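PDB 6AU1: putative hemin storage protein from Bordetella bronchiseptica, which cleaves deacetylated poly-beta-1,6-N-acetylglucosamine, a biofilm polysaccharide, through the glycoside hydrolase domain that makes up this chain. Local coordinates for residues Ala149-Ala163 / Val220-Asn234. Sequence-based numbering, arbitrary orientation.
With EDO (1,2-ethanediol), chain G.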
loop_
_atom_site.group_PDB
_atom_site.type_symbol
_atom_site.label_atom_id
_atom_site.label_comp_id
_atom_site.label_asym_id
_atom_site.label_seq_id
_atom_site.Cartn_x
_atom_site.Cartn_y
_atom_site.Cartn_z
ATOM N N ALA A 149 13.741 6.126 -7.735
ATOM C CA ALA A 149 14.908 6.288 -6.869
ATOM C C ALA A 149 15.857 7.362 -7.405
ATOM O O ALA A 149 16.513 8.062 -6.634
ATOM C CB ALA A 149 15.631 4.963 -6.708
ATOM N N LYS A 150 15.915 7.488 -8.728
ATOM C CA LYS A 150 16.709 8.525 -9.382
ATOM C C LYS A 150 16.083 9.910 -9.233
ATOM O O LYS A 150 16.780 10.919 -9.211
ATOM C CB LYS A 150 16.863 8.213 -10.875
ATOM C CG LYS A 150 17.682 6.986 -11.218
ATOM C CD LYS A 150 17.551 6.690 -12.713
ATOM C CE LYS A 150 18.603 5.714 -13.210
ATOM N NZ LYS A 150 18.477 5.464 -14.675
ATOM N N ALA A 151 14.759 9.954 -9.155
ATOM C CA ALA A 151 14.029 11.218 -9.270
ATOM C C ALA A 151 13.861 11.949 -7.946
ATOM O O ALA A 151 13.589 13.153 -7.925
ATOM C CB ALA A 151 12.644 10.970 -9.890
ATOM N N ALA A 152 14.003 11.230 -6.839
ATOM C CA ALA A 152 13.638 11.817 -5.559
ATOM C C ALA A 152 14.422 11.210 -4.411
ATOM O O ALA A 152 14.972 10.118 -4.526
ATOM C CB ALA A 152 12.141 11.650 -5.313
ATOM N N HIS A 153 14.451 11.938 -3.304
ATOM C CA HIS A 153 15.087 11.486 -2.079
ATOM C C HIS A 153 14.011 11.176 -1.050
ATOM O O HIS A 153 13.160 12.016 -0.767
ATOM C CB HIS A 153 16.040 12.558 -1.554
ATOM C CG HIS A 153 16.741 12.178 -0.289
ATOM N ND1 HIS A 153 16.358 12.655 0.946
ATOM C CD2 HIS A 153 17.800 11.364 -0.067
ATOM C CE1 HIS A 153 17.151 12.151 1.875
ATOM N NE2 HIS A 153 18.034 11.364 1.287
ATOM N N PHE A 154 14.041 9.971 -0.490
ATOM C CA PHE A 154 13.026 9.574 0.488
ATOM C C PHE A 154 13.594 8.510 1.415
ATOM O O PHE A 154 14.694 8.011 1.187
ATOM C CB PHE A 154 11.754 9.073 -0.202
ATOM C CG PHE A 154 12.008 8.101 -1.308
ATOM C CD1 PHE A 154 12.231 8.546 -2.605
ATOM C CD2 PHE A 154 12.033 6.738 -1.056
ATOM C CE1 PHE A 154 12.473 7.644 -3.629
ATOM C CE2 PHE A 154 12.269 5.839 -2.073
ATOM C CZ PHE A 154 12.491 6.290 -3.361
ATOM N N ASP A 155 12.845 8.179 2.461
ATOM C CA ASP A 155 13.377 7.390 3.567
ATOM C C ASP A 155 12.908 5.945 3.577
ATOM O O ASP A 155 13.508 5.091 4.233
ATOM C CB ASP A 155 12.997 8.053 4.884
ATOM C CG ASP A 155 13.462 9.484 4.955
ATOM O OD1 ASP A 155 14.696 9.683 5.016
ATOM O OD2 ASP A 155 12.608 10.404 4.929
ATOM N N GLY A 156 11.819 5.678 2.877
ATOM C CA GLY A 156 11.267 4.337 2.863
ATOM C C GLY A 156 10.353 4.108 1.686
ATOM O O GLY A 156 10.090 5.023 0.899
ATOM N N LEU A 157 9.867 2.877 1.574
ATOM C CA LEU A 157 8.875 2.523 0.561
ATOM C C LEU A 157 7.636 1.972 1.236
ATOM O O LEU A 157 7.743 1.173 2.174
ATOM C CB LEU A 157 9.414 1.464 -0.406
ATOM C CG LEU A 157 10.523 1.802 -1.388
ATOM C CD1 LEU A 157 11.048 0.497 -1.972
ATOM C CD2 LEU A 157 9.997 2.734 -2.493
ATOM N N LEU A 158 6.469 2.405 0.775
ATOM C CA LEU A 158 5.231 1.728 1.131
ATOM C C LEU A 158 4.724 1.011 -0.108
ATOM O O LEU A 158 4.311 1.627 -1.085
ATOM C CB LEU A 158 4.165 2.695 1.661
ATOM C CG LEU A 158 2.784 2.040 1.839
ATOM C CD1 LEU A 158 2.789 0.952 2.941
ATOM C CD2 LEU A 158 1.681 3.091 2.092
ATOM N N PHE A 159 4.762 -0.311 -0.063
ATOM C CA PHE A 159 4.197 -1.089 -1.147
ATOM C C PHE A 159 2.671 -1.123 -1.009
ATOM O O PHE A 159 2.136 -1.549 0.012
ATOM C CB PHE A 159 4.786 -2.505 -1.134
ATOM C CG PHE A 159 6.278 -2.545 -1.379
ATOM C CD1 PHE A 159 6.800 -2.253 -2.637
ATOM C CD2 PHE A 159 7.150 -2.906 -0.361
ATOM C CE1 PHE A 159 8.177 -2.299 -2.867
ATOM C CE2 PHE A 159 8.527 -2.958 -0.578
ATOM C CZ PHE A 159 9.039 -2.652 -1.837
ATOM N N HIS A 160 1.994 -0.669 -2.060
ATOM C CA HIS A 160 0.538 -0.483 -2.125
ATOM C C HIS A 160 -0.263 -1.766 -1.949
ATOM O O HIS A 160 0.284 -2.859 -2.093
ATOM C CB HIS A 160 0.221 0.158 -3.488
ATOM C CG HIS A 160 -1.189 0.653 -3.654
ATOM N ND1 HIS A 160 -1.943 1.163 -2.620
ATOM C CD2 HIS A 160 -1.957 0.757 -4.768
ATOM C CE1 HIS A 160 -3.120 1.549 -3.084
ATOM N NE2 HIS A 160 -3.159 1.304 -4.384
ATOM N N ASP A 161 -1.560 -1.624 -1.667
ATOM C CA ASP A 161 -2.448 -2.779 -1.504
ATOM C C ASP A 161 -2.887 -3.401 -2.836
ATOM O O ASP A 161 -3.727 -4.299 -2.851
ATOM C CB ASP A 161 -3.688 -2.399 -0.660
ATOM C CG ASP A 161 -4.597 -1.343 -1.315
ATOM O OD1 ASP A 161 -4.521 -1.095 -2.534
ATOM O OD2 ASP A 161 -5.428 -0.759 -0.580
ATOM N N ASP A 162 -2.300 -2.965 -3.950
ATOM C CA ASP A 162 -2.673 -3.536 -5.245
ATOM C C ASP A 162 -2.069 -4.919 -5.425
ATOM O O ASP A 162 -2.491 -5.666 -6.301
ATOM C CB ASP A 162 -2.226 -2.640 -6.407
ATOM C CG ASP A 162 -0.729 -2.646 -6.590
ATOM O OD1 ASP A 162 -0.007 -2.315 -5.624
ATOM O OD2 ASP A 162 -0.264 -2.993 -7.692
ATOM N N ALA A 163 -1.079 -5.239 -4.595
ATOM C CA ALA A 163 -0.373 -6.514 -4.640
ATOM C C ALA A 163 -1.210 -7.624 -3.984
ATOM O O ALA A 163 -0.978 -8.038 -2.841
ATOM C CB ALA A 163 0.989 -6.381 -3.966
ATOM N N VAL A 220 15.912 0.108 -5.324
ATOM C CA VAL A 220 15.810 1.461 -4.781
ATOM C C VAL A 220 16.943 1.762 -3.809
ATOM O O VAL A 220 17.547 2.835 -3.867
ATOM C CB VAL A 220 14.453 1.672 -4.087
ATOM C CG1 VAL A 220 14.413 3.013 -3.337
ATOM C CG2 VAL A 220 13.340 1.617 -5.117
ATOM N N SER A 221 17.248 0.809 -2.935
ATOM C CA SER A 221 18.279 1.021 -1.921
ATOM C C SER A 221 19.649 1.240 -2.551
ATOM O O SER A 221 20.477 1.986 -2.020
ATOM C CB SER A 221 18.332 -0.160 -0.953
ATOM O OG SER A 221 18.954 -1.272 -1.560
ATOM N N GLY A 222 19.890 0.583 -3.682
ATOM C CA GLY A 222 21.133 0.762 -4.405
ATOM C C GLY A 222 21.265 2.180 -4.926
ATOM O O GLY A 222 22.355 2.752 -4.932
ATOM N N TYR A 223 20.142 2.753 -5.349
ATOM C CA TYR A 223 20.129 4.084 -5.948
ATOM C C TYR A 223 19.992 5.212 -4.941
ATOM O O TYR A 223 20.440 6.329 -5.188
ATOM C CB TYR A 223 19.004 4.188 -6.966
ATOM C CG TYR A 223 19.484 4.028 -8.372
ATOM C CD1 TYR A 223 19.948 5.121 -9.091
ATOM C CD2 TYR A 223 19.495 2.785 -8.981
ATOM C CE1 TYR A 223 20.400 4.978 -10.379
ATOM C CE2 TYR A 223 19.950 2.634 -10.265
ATOM C CZ TYR A 223 20.395 3.731 -10.965
ATOM O OH TYR A 223 20.844 3.579 -12.256
ATOM N N GLN A 224 19.364 4.927 -3.807
ATOM C CA GLN A 224 19.287 5.906 -2.735
ATOM C C GLN A 224 20.595 5.912 -1.963
ATOM O O GLN A 224 20.782 6.720 -1.053
ATOM C CB GLN A 224 18.111 5.608 -1.803
ATOM C CG GLN A 224 16.751 5.872 -2.430
ATOM C CD GLN A 224 16.446 7.349 -2.557
ATOM O OE1 GLN A 224 16.285 8.054 -1.556
ATOM N NE2 GLN A 224 16.377 7.832 -3.791
ATOM N N ASN A 225 21.496 5.009 -2.350
ATOM C CA ASN A 225 22.784 4.837 -1.686
ATOM C C ASN A 225 22.565 4.678 -0.191
ATOM O O ASN A 225 23.252 5.293 0.629
ATOM C CB ASN A 225 23.710 6.020 -1.977
ATOM C CG ASN A 225 25.165 5.686 -1.740
ATOM O OD1 ASN A 225 25.569 4.527 -1.833
ATOM N ND2 ASN A 225 25.964 6.703 -1.431
ATOM N N ASP A 226 21.582 3.850 0.145
ATOM C CA ASP A 226 21.062 3.772 1.499
ATOM C C ASP A 226 20.669 2.345 1.851
ATOM O O ASP A 226 19.591 1.876 1.478
ATOM C CB ASP A 226 19.861 4.711 1.648
ATOM C CG ASP A 226 19.214 4.630 3.016
ATOM O OD1 ASP A 226 19.940 4.398 4.006
ATOM O OD2 ASP A 226 17.977 4.802 3.098
ATOM N N ARG A 227 21.548 1.654 2.570
ATOM C CA ARG A 227 21.252 0.309 3.049
ATOM C C ARG A 227 20.082 0.350 4.032
ATOM O O ARG A 227 19.385 -0.650 4.231
ATOM C CB ARG A 227 22.486 -0.313 3.708
ATOM N N ASP A 228 19.872 1.519 4.632
ATOM C CA ASP A 228 18.780 1.729 5.577
ATOM C C ASP A 228 17.493 2.189 4.884
ATOM O O ASP A 228 16.809 3.090 5.368
ATOM C CB ASP A 228 19.192 2.749 6.642
ATOM C CG ASP A 228 20.444 2.335 7.396
ATOM O OD1 ASP A 228 20.317 1.690 8.459
ATOM O OD2 ASP A 228 21.557 2.652 6.925
ATOM N N MET A 229 17.173 1.576 3.750
ATOM C CA MET A 229 15.887 1.814 3.094
ATOM C C MET A 229 14.799 1.001 3.797
ATOM O O MET A 229 14.718 -0.214 3.637
ATOM C CB MET A 229 15.961 1.456 1.607
ATOM C CG MET A 229 14.649 1.610 0.829
ATOM S SD MET A 229 13.977 3.291 0.805
ATOM C CE MET A 229 15.407 4.237 0.321
ATOM N N VAL A 230 13.971 1.685 4.581
ATOM C CA VAL A 230 12.901 1.042 5.335
ATOM C C VAL A 230 11.765 0.665 4.403
ATOM O O VAL A 230 11.446 1.423 3.495
ATOM C CB VAL A 230 12.363 1.969 6.433
ATOM C CG1 VAL A 230 11.363 1.241 7.320
ATOM C CG2 VAL A 230 13.512 2.529 7.258
ATOM N N VAL A 231 11.164 -0.503 4.602
ATOM C CA VAL A 231 10.009 -0.871 3.783
ATOM C C VAL A 231 8.786 -1.274 4.603
ATOM O O VAL A 231 8.887 -1.937 5.640
ATOM C CB VAL A 231 10.342 -2.028 2.787
ATOM C CG1 VAL A 231 11.411 -1.572 1.782
ATOM C CG2 VAL A 231 10.779 -3.300 3.526
ATOM N N ALA A 232 7.623 -0.851 4.119
ATOM C CA ALA A 232 6.342 -1.259 4.680
ATOM C C ALA A 232 5.470 -1.781 3.554
ATOM O O ALA A 232 5.708 -1.459 2.384
ATOM C CB ALA A 232 5.658 -0.092 5.392
ATOM N N ARG A 233 4.470 -2.583 3.887
ATOM C CA ARG A 233 3.508 -3.012 2.868
ATOM C C ARG A 233 2.101 -3.009 3.451
ATOM O O ARG A 233 1.908 -3.401 4.598
ATOM C CB ARG A 233 3.868 -4.402 2.328
ATOM C CG ARG A 233 2.897 -4.909 1.222
ATOM C CD ARG A 233 3.451 -6.140 0.500
ATOM N NE ARG A 233 2.414 -6.808 -0.290
ATOM C CZ ARG A 233 2.501 -8.065 -0.718
ATOM N NH1 ARG A 233 3.597 -8.785 -0.466
ATOM N NH2 ARG A 233 1.482 -8.608 -1.383
ATOM N N ASN A 234 1.127 -2.548 2.667
ATOM C CA ASN A 234 -0.277 -2.618 3.070
ATOM C C ASN A 234 -0.773 -4.055 3.143
ATOM O O ASN A 234 -0.571 -4.847 2.208
ATOM C CB ASN A 234 -1.182 -1.854 2.090
ATOM C CG ASN A 234 -1.084 -0.353 2.234
ATOM O OD1 ASN A 234 -0.973 0.348 1.239
ATOM N ND2 ASN A 234 -1.173 0.150 3.466
HETATM C C1 EDO G . -6.933 -2.405 -4.549
HETATM O O1 EDO G . -5.605 -1.873 -4.715
HETATM C C2 EDO G . -6.907 -3.923 -4.701
HETATM O O2 EDO G . -6.240 -4.509 -3.576
HETATM O O HOH W 1 0.111 -5.177 -0.543
#
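Two neighbouring parallel strands of a (beta/alpha)8 barrel, 156-159 and 230-234, pair here, and the helix ends that lead into them pack together. Leu157 N hydrogen-bonds to Val230 O, and Leu157 O accepts Ala232 N at 2.8 Å. Phe159 continues the pattern, its N to Ala232 O and its O to Asn234 N. At the helix ends, the Gln224 side chain holds the loop 152-154 that follows helix 135-151. Its NE2 donates to Ala152 O at 2.8 Å, in the carbonyl plane, and weakly to Ala149 O. Its OE1 accepts Phe154 N in a nearly straight bond (3.1 Å, 172°). The amide lies over one face of the Phe154 ring, the planes 13° apart. Val220 CG1 meets Phe154 CE2 at 3.8 Å, and Val220 CG2 meets Leu157 CD1 tip to tip. At the other end, Arg233 extends from CG to NE past Phe159 CB. Its NH2 reaches Ala163 O at 2.9 Å, in the guanidinium plane. A water joins Arg233 NE to His160 O and Asn234 O, while NH1 is hydrogen-bonded to Tyr260 OH. Beyond these strand ends, an ethanediol, probably from the crystallisation liquor, donates through O1 to Asp161 OD1 at 2.6 Å. Paired parallel strands with their preceding helices outside are typical of the TIM barrel.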